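S-adenosylmethionine-dependent methyltransferase (Clostridium acetobutylicum, PDB 1Y8C) probably transfers a methyl group from S-adenosylmethionine to a substrate, as expected of its methyltransferase family. Local coordinates at residues 141-144 against 145-149; 115-118 against 119-122; 222-226 against 227-231; 24-27 against 28-31. All coordinates share one frame; numbering follows the deposited sequence.

Contact 1 (141-144 against 145-149)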
loop_
_atom_site.group_PDB
_atom_site.type_symbol
_atom_site.label_atom_id
_atom_site.label_comp_id
_atom_site.label_asym_id
_atom_site.label_seq_id
_atom_site.Cartn_x
_atom_site.Cartn_y
_atom_site.Cartn_z
ATOM N N ASP A 141 4.891 2.539 2.082
ATOM C CA ASP A 141 4.479 3.497 3.093
ATOM C C ASP A 141 3.734 2.814 4.207
ATOM O O ASP A 141 3.274 1.685 4.063
ATOM C CB ASP A 141 3.588 4.583 2.495
ATOM C CG ASP A 141 2.233 4.059 2.069
ATOM O OD1 ASP A 141 1.409 3.716 2.948
ATOM O OD2 ASP A 141 1.992 3.989 0.848
ATOM N N ILE A 142 3.618 3.513 5.325
ATOM C CA ILE A 142 2.899 2.986 6.466
ATOM C C ILE A 142 2.159 4.121 7.143
ATOM O O ILE A 142 2.480 5.297 6.947
ATOM C CB ILE A 142 3.846 2.369 7.505
ATOM C CG1 ILE A 142 4.686 3.470 8.165
ATOM C CG2 ILE A 142 4.727 1.316 6.840
ATOM C CD1 ILE A 142 5.517 2.992 9.342
ATOM N N ASN A 143 1.141 3.767 7.916
ATOM C CA ASN A 143 0.420 4.774 8.660
ATOM C C ASN A 143 1.322 4.926 9.862
ATOM O O ASN A 143 1.855 3.936 10.379
ATOM C CB ASN A 143 -0.968 4.290 9.069
ATOM C CG ASN A 143 -2.012 4.541 7.988
ATOM O OD1 ASN A 143 -2.029 5.599 7.361
ATOM N ND2 ASN A 143 -2.894 3.575 7.775
ATOM N N SER A 144 1.528 6.168 10.275
ATOM C CA SER A 144 2.405 6.462 11.394
ATOM C C SER A 144 1.814 5.966 12.697
ATOM O O SER A 144 0.608 5.742 12.813
ATOM C CB SER A 144 2.630 7.953 11.493
ATOM O OG SER A 144 1.424 8.595 11.845
ATOM N N TYR A 145 2.676 5.795 13.685
ATOM C CA TYR A 145 2.239 5.329 14.988
ATOM C C TYR A 145 1.268 6.342 15.588
ATOM O O TYR A 145 0.331 5.972 16.283
ATOM C CB TYR A 145 3.443 5.172 15.915
ATOM C CG TYR A 145 3.085 4.563 17.236
ATOM C CD1 TYR A 145 3.116 3.174 17.418
ATOM C CD2 TYR A 145 2.659 5.362 18.292
ATOM C CE1 TYR A 145 2.728 2.599 18.622
ATOM C CE2 TYR A 145 2.267 4.801 19.496
ATOM C CZ TYR A 145 2.301 3.425 19.659
ATOM O OH TYR A 145 1.908 2.880 20.858
ATOM N N TYR A 146 1.492 7.622 15.314
ATOM C CA TYR A 146 0.632 8.655 15.860
ATOM C C TYR A 146 -0.743 8.622 15.230
ATOM O O TYR A 146 -1.746 8.848 15.900
ATOM C CB TYR A 146 1.259 10.022 15.633
ATOM C CG TYR A 146 0.473 11.164 16.226
ATOM C CD1 TYR A 146 0.514 11.436 17.600
ATOM C CD2 TYR A 146 -0.309 11.986 15.411
ATOM C CE1 TYR A 146 -0.200 12.509 18.138
ATOM C CE2 TYR A 146 -1.028 13.050 15.937
ATOM C CZ TYR A 146 -0.967 13.309 17.290
ATOM O OH TYR A 146 -1.654 14.386 17.782
ATOM N N LYS A 147 -0.782 8.334 13.936
ATOM C CA LYS A 147 -2.031 8.286 13.192
ATOM C C LYS A 147 -2.954 7.179 13.703
ATOM O O LYS A 147 -4.145 7.403 13.918
ATOM C CB LYS A 147 -1.718 8.078 11.714
ATOM C CG LYS A 147 -2.795 8.523 10.765
ATOM C CD LYS A 147 -3.772 7.415 10.483
ATOM C CE LYS A 147 -4.628 7.768 9.281
ATOM N NZ LYS A 147 -5.324 9.070 9.486
ATOM N N LEU A 148 -2.409 5.988 13.921
ATOM C CA LEU A 148 -3.233 4.889 14.387
ATOM C C LEU A 148 -3.579 4.977 15.869
ATOM O O LEU A 148 -4.707 4.666 16.273
ATOM C CB LEU A 148 -2.531 3.564 14.109
ATOM C CG LEU A 148 -2.083 3.358 12.666
ATOM C CD1 LEU A 148 -1.311 2.053 12.576
ATOM C CD2 LEU A 148 -3.295 3.353 11.725
ATOM N N SER A 149 -2.617 5.402 16.681
ATOM C CA SER A 149 -2.831 5.487 18.126
ATOM C C SER A 149 -3.636 6.710 18.588
ATOM O O SER A 149 -4.460 6.595 19.498
ATOM C CB SER A 149 -1.490 5.465 18.855
ATOM O OG SER A 149 -0.744 6.633 18.572
#

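Contact 2 (115-118 against 119-122)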
loop_
_atom_site.group_PDB
_atom_site.type_symbol
_atom_site.label_atom_id
_atom_site.label_comp_id
_atom_site.label_asym_id
_atom_site.label_seq_id
_atom_site.Cartn_x
_atom_site.Cartn_y
_atom_site.Cartn_z
ATOM N N ILE A 115 0.467 -6.388 8.357
ATOM C CA ILE A 115 1.282 -7.484 8.836
ATOM C C ILE A 115 1.464 -7.179 10.313
ATOM O O ILE A 115 2.461 -6.587 10.722
ATOM C CB ILE A 115 2.638 -7.507 8.145
ATOM C CG1 ILE A 115 2.432 -7.591 6.630
ATOM C CG2 ILE A 115 3.459 -8.689 8.668
ATOM C CD1 ILE A 115 3.690 -7.341 5.816
ATOM N N ILE A 116 0.484 -7.579 11.114
ATOM C CA ILE A 116 0.508 -7.299 12.546
ATOM C C ILE A 116 1.488 -8.079 13.399
ATOM O O ILE A 116 1.673 -7.765 14.566
ATOM C CB ILE A 116 -0.905 -7.439 13.142
ATOM C CG1 ILE A 116 -1.397 -8.881 13.027
ATOM C CG2 ILE A 116 -1.854 -6.506 12.400
ATOM C CD1 ILE A 116 -2.779 -9.084 13.644
ATOM N N ASP A 117 2.121 -9.084 12.815
ATOM C CA ASP A 117 3.086 -9.888 13.543
ATOM C C ASP A 117 4.508 -9.469 13.163
ATOM O O ASP A 117 4.892 -9.553 11.998
ATOM C CB ASP A 117 2.877 -11.356 13.199
ATOM C CG ASP A 117 3.521 -12.274 14.199
ATOM O OD1 ASP A 117 4.715 -12.065 14.499
ATOM O OD2 ASP A 117 2.835 -13.202 14.685
ATOM N N SER A 118 5.297 -9.027 14.136
ATOM C CA SER A 118 6.662 -8.597 13.846
ATOM C C SER A 118 7.468 -9.619 13.043
ATOM O O SER A 118 8.285 -9.250 12.202
ATOM C CB SER A 118 7.406 -8.294 15.141
ATOM O OG SER A 118 7.439 -9.443 15.967
ATOM N N ASP A 119 7.251 -10.903 13.307
ATOM C CA ASP A 119 7.988 -11.931 12.590
ATOM C C ASP A 119 7.628 -11.997 11.125
ATOM O O ASP A 119 8.509 -12.113 10.271
ATOM C CB ASP A 119 7.786 -13.285 13.250
ATOM C CG ASP A 119 8.709 -13.474 14.426
ATOM O OD1 ASP A 119 9.916 -13.184 14.252
ATOM O OD2 ASP A 119 8.252 -13.899 15.514
ATOM N N ASP A 120 6.337 -11.923 10.832
ATOM C CA ASP A 120 5.889 -11.955 9.455
ATOM C C ASP A 120 6.367 -10.707 8.719
ATOM O O ASP A 120 6.511 -10.718 7.499
ATOM C CB ASP A 120 4.368 -12.032 9.383
ATOM C CG ASP A 120 3.843 -13.408 9.687
ATOM O OD1 ASP A 120 4.446 -14.387 9.201
ATOM O OD2 ASP A 120 2.820 -13.521 10.401
ATOM N N LEU A 121 6.599 -9.630 9.463
ATOM C CA LEU A 121 7.061 -8.388 8.864
ATOM C C LEU A 121 8.527 -8.543 8.485
ATOM O O LEU A 121 8.983 -7.995 7.477
ATOM C CB LEU A 121 6.884 -7.222 9.841
ATOM C CG LEU A 121 7.168 -5.818 9.297
ATOM C CD1 LEU A 121 6.205 -5.473 8.170
ATOM C CD2 LEU A 121 7.040 -4.838 10.423
ATOM N N LYS A 122 9.264 -9.292 9.299
ATOM C CA LYS A 122 10.674 -9.549 9.034
ATOM C C LYS A 122 10.783 -10.413 7.783
ATOM O O LYS A 122 11.582 -10.129 6.895
ATOM C CB LYS A 122 11.326 -10.257 10.226
ATOM C CG LYS A 122 11.746 -9.307 11.344
ATOM C CD LYS A 122 12.273 -10.039 12.576
ATOM C CE LYS A 122 12.619 -9.044 13.685
ATOM N NZ LYS A 122 12.892 -9.675 15.015
#

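Contact 3 (222-226 against 227-231)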
loop_
_atom_site.group_PDB
_atom_site.type_symbol
_atom_site.label_atom_id
_atom_site.label_comp_id
_atom_site.label_asym_id
_atom_site.label_seq_id
_atom_site.Cartn_x
_atom_site.Cartn_y
_atom_site.Cartn_z
ATOM N N LYS A 222 13.546 8.848 4.068
ATOM C CA LYS A 222 12.358 8.697 4.889
ATOM C C LYS A 222 11.637 10.043 4.868
ATOM O O LYS A 222 12.024 10.975 5.579
ATOM C CB LYS A 222 12.747 8.338 6.322
ATOM C CG LYS A 222 11.544 8.119 7.212
ATOM C CD LYS A 222 11.906 7.586 8.590
ATOM C CE LYS A 222 12.756 8.568 9.395
ATOM N NZ LYS A 222 12.942 8.111 10.811
ATOM N N VAL A 223 10.589 10.139 4.054
ATOM C CA VAL A 223 9.841 11.382 3.929
ATOM C C VAL A 223 8.388 11.317 4.395
ATOM O O VAL A 223 7.889 10.271 4.821
ATOM C CB VAL A 223 9.836 11.867 2.480
ATOM C CG1 VAL A 223 11.261 11.972 1.971
ATOM C CG2 VAL A 223 8.999 10.916 1.616
ATOM N N ASP A 224 7.713 12.458 4.286
ATOM C CA ASP A 224 6.320 12.585 4.684
ATOM C C ASP A 224 5.380 12.415 3.500
ATOM O O ASP A 224 5.400 13.193 2.551
ATOM C CB ASP A 224 6.075 13.952 5.321
ATOM C CG ASP A 224 4.698 14.066 5.952
ATOM O OD1 ASP A 224 3.687 13.733 5.286
ATOM O OD2 ASP A 224 4.623 14.511 7.121
ATOM N N CYS A 225 4.555 11.383 3.580
ATOM C CA CYS A 225 3.571 11.079 2.562
ATOM C C CYS A 225 3.912 11.472 1.126
ATOM O O CYS A 225 3.364 12.432 0.587
ATOM C CB CYS A 225 2.246 11.707 2.956
ATOM S SG CYS A 225 0.857 11.130 1.982
ATOM N N TYR A 226 4.808 10.698 0.519
ATOM C CA TYR A 226 5.253 10.872 -0.867
ATOM C C TYR A 226 5.587 12.303 -1.318
ATOM O O TYR A 226 4.988 12.842 -2.244
ATOM C CB TYR A 226 4.216 10.249 -1.817
ATOM C CG TYR A 226 4.020 8.759 -1.609
ATOM C CD1 TYR A 226 3.196 8.276 -0.584
ATOM C CD2 TYR A 226 4.701 7.830 -2.400
ATOM C CE1 TYR A 226 3.062 6.905 -0.350
ATOM C CE2 TYR A 226 4.580 6.460 -2.171
ATOM C CZ TYR A 226 3.766 5.999 -1.147
ATOM O OH TYR A 226 3.692 4.639 -0.903
ATOM N N SER A 227 6.576 12.898 -0.669
ATOM C CA SER A 227 7.007 14.238 -1.007
ATOM C C SER A 227 8.363 14.439 -0.359
ATOM O O SER A 227 8.792 13.631 0.467
ATOM C CB SER A 227 6.019 15.277 -0.468
ATOM O OG SER A 227 6.129 15.400 0.944
ATOM N N ASN A 228 9.036 15.520 -0.729
ATOM C CA ASN A 228 10.346 15.817 -0.172
ATOM C C ASN A 228 10.267 16.233 1.289
ATOM O O ASN A 228 11.272 16.202 1.987
ATOM C CB ASN A 228 11.010 16.931 -0.970
ATOM C CG ASN A 228 11.376 16.502 -2.376
ATOM O OD1 ASN A 228 11.471 17.335 -3.281
ATOM N ND2 ASN A 228 11.603 15.203 -2.565
ATOM N N LYS A 229 9.086 16.628 1.754
ATOM C CA LYS A 229 8.953 17.050 3.143
ATOM C C LYS A 229 9.495 15.993 4.093
ATOM O O LYS A 229 9.355 14.791 3.854
ATOM C CB LYS A 229 7.495 17.339 3.497
ATOM C CG LYS A 229 6.837 18.454 2.690
ATOM C CD LYS A 229 5.401 18.699 3.178
ATOM C CE LYS A 229 4.478 17.514 2.866
ATOM N NZ LYS A 229 3.160 17.601 3.566
ATOM N N LYS A 230 10.117 16.462 5.170
ATOM C CA LYS A 230 10.697 15.603 6.199
ATOM C C LYS A 230 9.627 15.102 7.184
ATOM O O LYS A 230 8.601 15.747 7.385
ATOM C CB LYS A 230 11.778 16.383 6.950
ATOM C CG LYS A 230 12.342 15.655 8.139
ATOM C CD LYS A 230 13.500 16.403 8.778
ATOM C CE LYS A 230 14.202 15.527 9.839
ATOM N NZ LYS A 230 14.888 14.303 9.262
ATOM N N VAL A 231 9.868 13.941 7.786
ATOM C CA VAL A 231 8.934 13.358 8.750
ATOM C C VAL A 231 8.968 14.140 10.063
ATOM O O VAL A 231 10.035 14.423 10.603
ATOM C CB VAL A 231 9.287 11.883 9.041
ATOM C CG1 VAL A 231 8.407 11.333 10.151
ATOM C CG2 VAL A 231 9.117 11.070 7.782
#

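Contact 4 (24-27 against 28-31)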
loop_
_atom_site.group_PDB
_atom_site.type_symbol
_atom_site.label_atom_id
_atom_site.label_comp_id
_atom_site.label_asym_id
_atom_site.label_seq_id
_atom_site.Cartn_x
_atom_site.Cartn_y
_atom_site.Cartn_z
ATOM N N SER A 24 2.519 8.219 -7.806
ATOM C CA SER A 24 3.254 7.615 -8.907
ATOM C C SER A 24 4.345 8.559 -9.412
ATOM O O SER A 24 5.482 8.136 -9.604
ATOM C CB SER A 24 2.305 7.188 -10.043
ATOM O OG SER A 24 1.386 8.201 -10.384
ATOM N N ASP A 25 4.025 9.837 -9.601
ATOM C CA ASP A 25 5.033 10.791 -10.075
ATOM C C ASP A 25 6.175 10.879 -9.079
ATOM O O ASP A 25 7.346 10.876 -9.468
ATOM C CB ASP A 25 4.429 12.181 -10.271
ATOM C CG ASP A 25 3.387 12.209 -11.378
ATOM O OD1 ASP A 25 3.141 11.135 -11.996
ATOM O OD2 ASP A 25 2.815 13.296 -11.631
ATOM N N PHE A 26 5.841 10.969 -7.795
ATOM C CA PHE A 26 6.874 11.042 -6.776
ATOM C C PHE A 26 7.778 9.820 -6.896
ATOM O O PHE A 26 9.001 9.933 -6.792
ATOM C CB PHE A 26 6.279 11.062 -5.369
ATOM C CG PHE A 26 7.325 11.028 -4.278
ATOM C CD1 PHE A 26 8.049 12.171 -3.951
ATOM C CD2 PHE A 26 7.582 9.857 -3.579
ATOM C CE1 PHE A 26 9.022 12.151 -2.947
ATOM C CE2 PHE A 26 8.557 9.818 -2.570
ATOM C CZ PHE A 26 9.271 10.972 -2.252
ATOM N N ILE A 27 7.176 8.653 -7.112
ATOM C CA ILE A 27 7.953 7.431 -7.208
ATOM C C ILE A 27 8.850 7.432 -8.430
ATOM O O ILE A 27 10.024 7.075 -8.343
ATOM C CB ILE A 27 7.057 6.190 -7.256
ATOM C CG1 ILE A 27 6.203 6.115 -5.987
ATOM C CG2 ILE A 27 7.917 4.941 -7.353
ATOM C CD1 ILE A 27 5.051 5.142 -6.084
ATOM N N ILE A 28 8.303 7.826 -9.572
ATOM C CA ILE A 28 9.097 7.870 -10.788
ATOM C C ILE A 28 10.279 8.815 -10.567
ATOM O O ILE A 28 11.421 8.501 -10.907
ATOM C CB ILE A 28 8.277 8.393 -11.982
ATOM C CG1 ILE A 28 7.105 7.470 -12.261
ATOM C CG2 ILE A 28 9.171 8.475 -13.214
ATOM C CD1 ILE A 28 7.543 6.077 -12.662
ATOM N N GLU A 29 9.984 9.971 -9.985
ATOM C CA GLU A 29 10.987 10.989 -9.714
ATOM C C GLU A 29 12.151 10.414 -8.917
ATOM O O GLU A 29 13.326 10.615 -9.246
ATOM C CB GLU A 29 10.342 12.146 -8.947
ATOM C CG GLU A 29 11.269 13.302 -8.598
ATOM C CD GLU A 29 10.637 14.268 -7.593
ATOM O OE1 GLU A 29 11.288 15.290 -7.247
ATOM O OE2 GLU A 29 9.488 13.999 -7.146
ATOM N N LYS A 30 11.816 9.694 -7.861
ATOM C CA LYS A 30 12.828 9.082 -7.021
ATOM C C LYS A 30 13.590 7.992 -7.774
ATOM O O LYS A 30 14.780 7.784 -7.544
ATOM C CB LYS A 30 12.166 8.557 -5.746
ATOM C CG LYS A 30 11.820 9.698 -4.795
ATOM C CD LYS A 30 13.108 10.296 -4.236
ATOM C CE LYS A 30 12.909 11.657 -3.579
ATOM N NZ LYS A 30 12.633 12.726 -4.586
ATOM N N CYS A 31 12.911 7.321 -8.693
ATOM C CA CYS A 31 13.546 6.280 -9.495
ATOM C C CYS A 31 14.617 6.901 -10.373
ATOM O O CYS A 31 15.714 6.354 -10.511
ATOM C CB CYS A 31 12.519 5.590 -10.383
ATOM S SG CYS A 31 11.423 4.507 -9.474
#

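Contact 1 (141-144 against 145-149)
Ser144 joins the end of strand 136-143 to the first turn of helix 145-152, and the short axes of strand 141-143 and helix 145-149 run at 37° to each other. Ser144 is the N-cap of that helix. Its OG accepts from Lys147 N at 3.1 Å, with an N-H...O angle of 149°. A first torsion of 67° sets OG between its own backbone N and carbonyl carbon, where it faces the N-H groups of the first turn. The same OG is hydrogen-bonded to Thr235 O, so the cap is also tied to the loop before strand 237-244. The main-chain carbonyl of Ser144 works beside it: Leu148 N donates to Ser144 O at 3.2 Å along a nearly straight line. One residue further on, Tyr145 O takes two donors, Ser149 N and Ser149 OG, from opposite faces of its plane. The OG bond measures 2.6 Å from Ser149 OG to Tyr145 O.

Asn143 packs against Lys147 and Leu148, four and five residues on. Its CB lies 3.7 Å from Leu148 CD2, and the two side chains cross at about a right angle. The chain of Lys147 bends past the amide, with Lys147 CE 3.9 Å from Asn143 OD1. The amide nitrogen of Asn143 is bonded elsewhere, to Glu200. The hydroxyl of Tyr145 likewise reaches Asp175.

This is a strand-to-helix junction closed by a serine cap. Ser144 OG accepts from an N-H of the first helical turn, as an N-cap does, and its bond to Thr235 O fixes the cap against the neighbouring loop.

Contact 2 (115-118 against 119-122)
Residues 115-118 lead from a loop into helix 118-129, and the CA atoms of Asp117 and Asp120 come within 5.4 Å where the chain winds into its first turn. Asp117 is the N-cap. Its OD1 accepts from Asp119 N at 3.0 Å, using the anti side of the carboxylate, with the donor 18° out of plane. The first torsion of Asp117, -162°, swings the carboxylate forward beside its own carbonyl carbon, within range of that N-H. The backbone starts the helix in the usual way, with Leu121 N bonded to Asp117 O and Lys122 N to Ser118 O.

Ile115 closes the apolar side of the turn. Its CG2 branch sits 3.5 Å from Asp120 CB and 3.4 Å from Leu121 N. Its CD1 meets Leu121 CD1 at 3.9 Å, the two side chains crossing at about a right angle. Tyr211 of helix 205-214 touches Leu121 from outside the turn.

Three carboxylates gather at this helix start. Asp117 OD1 lies 4.1 Å from Asp119 OD2, and Asp117 OD2 lies 4.3 Å from Asp120 OD2. Their mutual repulsion is probably eased by the positive end of the helix dipole.

Contact 3 (222-226 against 227-231)
Ser227 OG donates to Asp224 O at 2.8 Å, in the carbonyl plane, and so closes the tight bend that ends strand 217-224. This strand is at the edge of the mixed sheet of a Rossmann-like methyltransferase fold, and residues 225-231 loop back alongside its last residues. The second strong bond is between backbones: Asp224 N donates to Lys229 O at 2.9 Å, with an N-H...O angle of 159°. Asp224 is therefore held at both its N-H and its carbonyl. The hydroxyl of Ser227 also receives a weak bond from Lys229 N, and with a first torsion of 73° it sits inside the bend between these two partners.

Charges lie further out. Asp224 OD1 and Lys229 NZ are 4.3 Å apart, too far for a salt bridge, while the other carboxylate oxygen of Asp224 bonds to Thr235. Tyr226 turns away from the loop. Its hydroxyl bonds to Asp141 and its ring stacks on Trp23, so the residue reaches from the bend into the protein.

Packing completes the return of the chain. The first side-chain carbons of Asp224 and Lys229 lie side by side, with Asp224 CB 4.1 Å from Lys229 CB. Val231 lays one methyl against the strand. The first torsion of Val231 is 174°, which leaves CG2 beside its own backbone N and directed at the strand's main chain. Val231 CG2 lies 3.3 Å from Val223 O. The same methyl makes an apolar contact with the aliphatic part of Lys222, whose CG is 3.9 Å from Val231 CG2.

Contact 4 (24-27 against 28-31)
Lys30 folds back over the ring of Phe26, its partner one turn earlier in helix 20-32. This is an i to i+4 contact within an alpha helix, one that packs against the mixed sheet of the methyltransferase fold. The CB of Lys30 starts near the carbonyls of the preceding turn, 3.6 Å from Phe26 O. CG comes next and makes a CH-pi contact. It stands over one face of the Phe26 ring, offset toward the rim, 4.0 Å from the centroid. A bend at the second torsion, -69°, keeps the rest of the chain near the ring. CE returns to the ring, with Lys30 CE 3.9 Å from Phe26 CZ. NZ then passes beside Phe26 CE1 and ends in a salt bridge to Glu33. A longer, weaker pair links it to Glu29.

Phe26 meets this chain because its CG is anti to the backbone N, chi1 175°, which lays the ring alongside the following turn. The carboxylate of Glu29 stands nearly perpendicular to the ring, its plane 85° from it. Beneath the side chains the helix is regular: Ile28, Glu29, Lys30 and Cys31 each donate a main-chain N-H to the carbonyl four residues before.

Ile27, Ile28 and Cys31 carry apolar contacts to the rest of the protein. Ile27 and Cys31 both touch Leu104 of strand 104-107, while Ile28 touches Leu55. Ile27 and Cys31 also touch each other along the helix, with Ile27 CG2 4.1 Å from Cys31 SG.

In the fold
All four contacts are local, but they sit differently in the fold. Contact 4 is buried and contact 3 lies at the surface; contacts 1 and 2 are partly buried. Contacts 1 and 2 are both helix starts, capped by a serine and an aspartate respectively. Contacts 1 and 3 share the mixed sheet and meet where Tyr226 reaches Asp141. Contact 3 also packs on contact 4, where Phe26 touches Val223, Tyr226 and Ser227. Contact 2 touches none of the others: its nearest atoms are about 7 Å from contact 1 and about 17 Å from contact 4. Side-chain oxygens bond to backbone atoms in contacts 1 to 3, whereas contact 4 joins its segments by main-chain bonds, CH-pi and apolar packing.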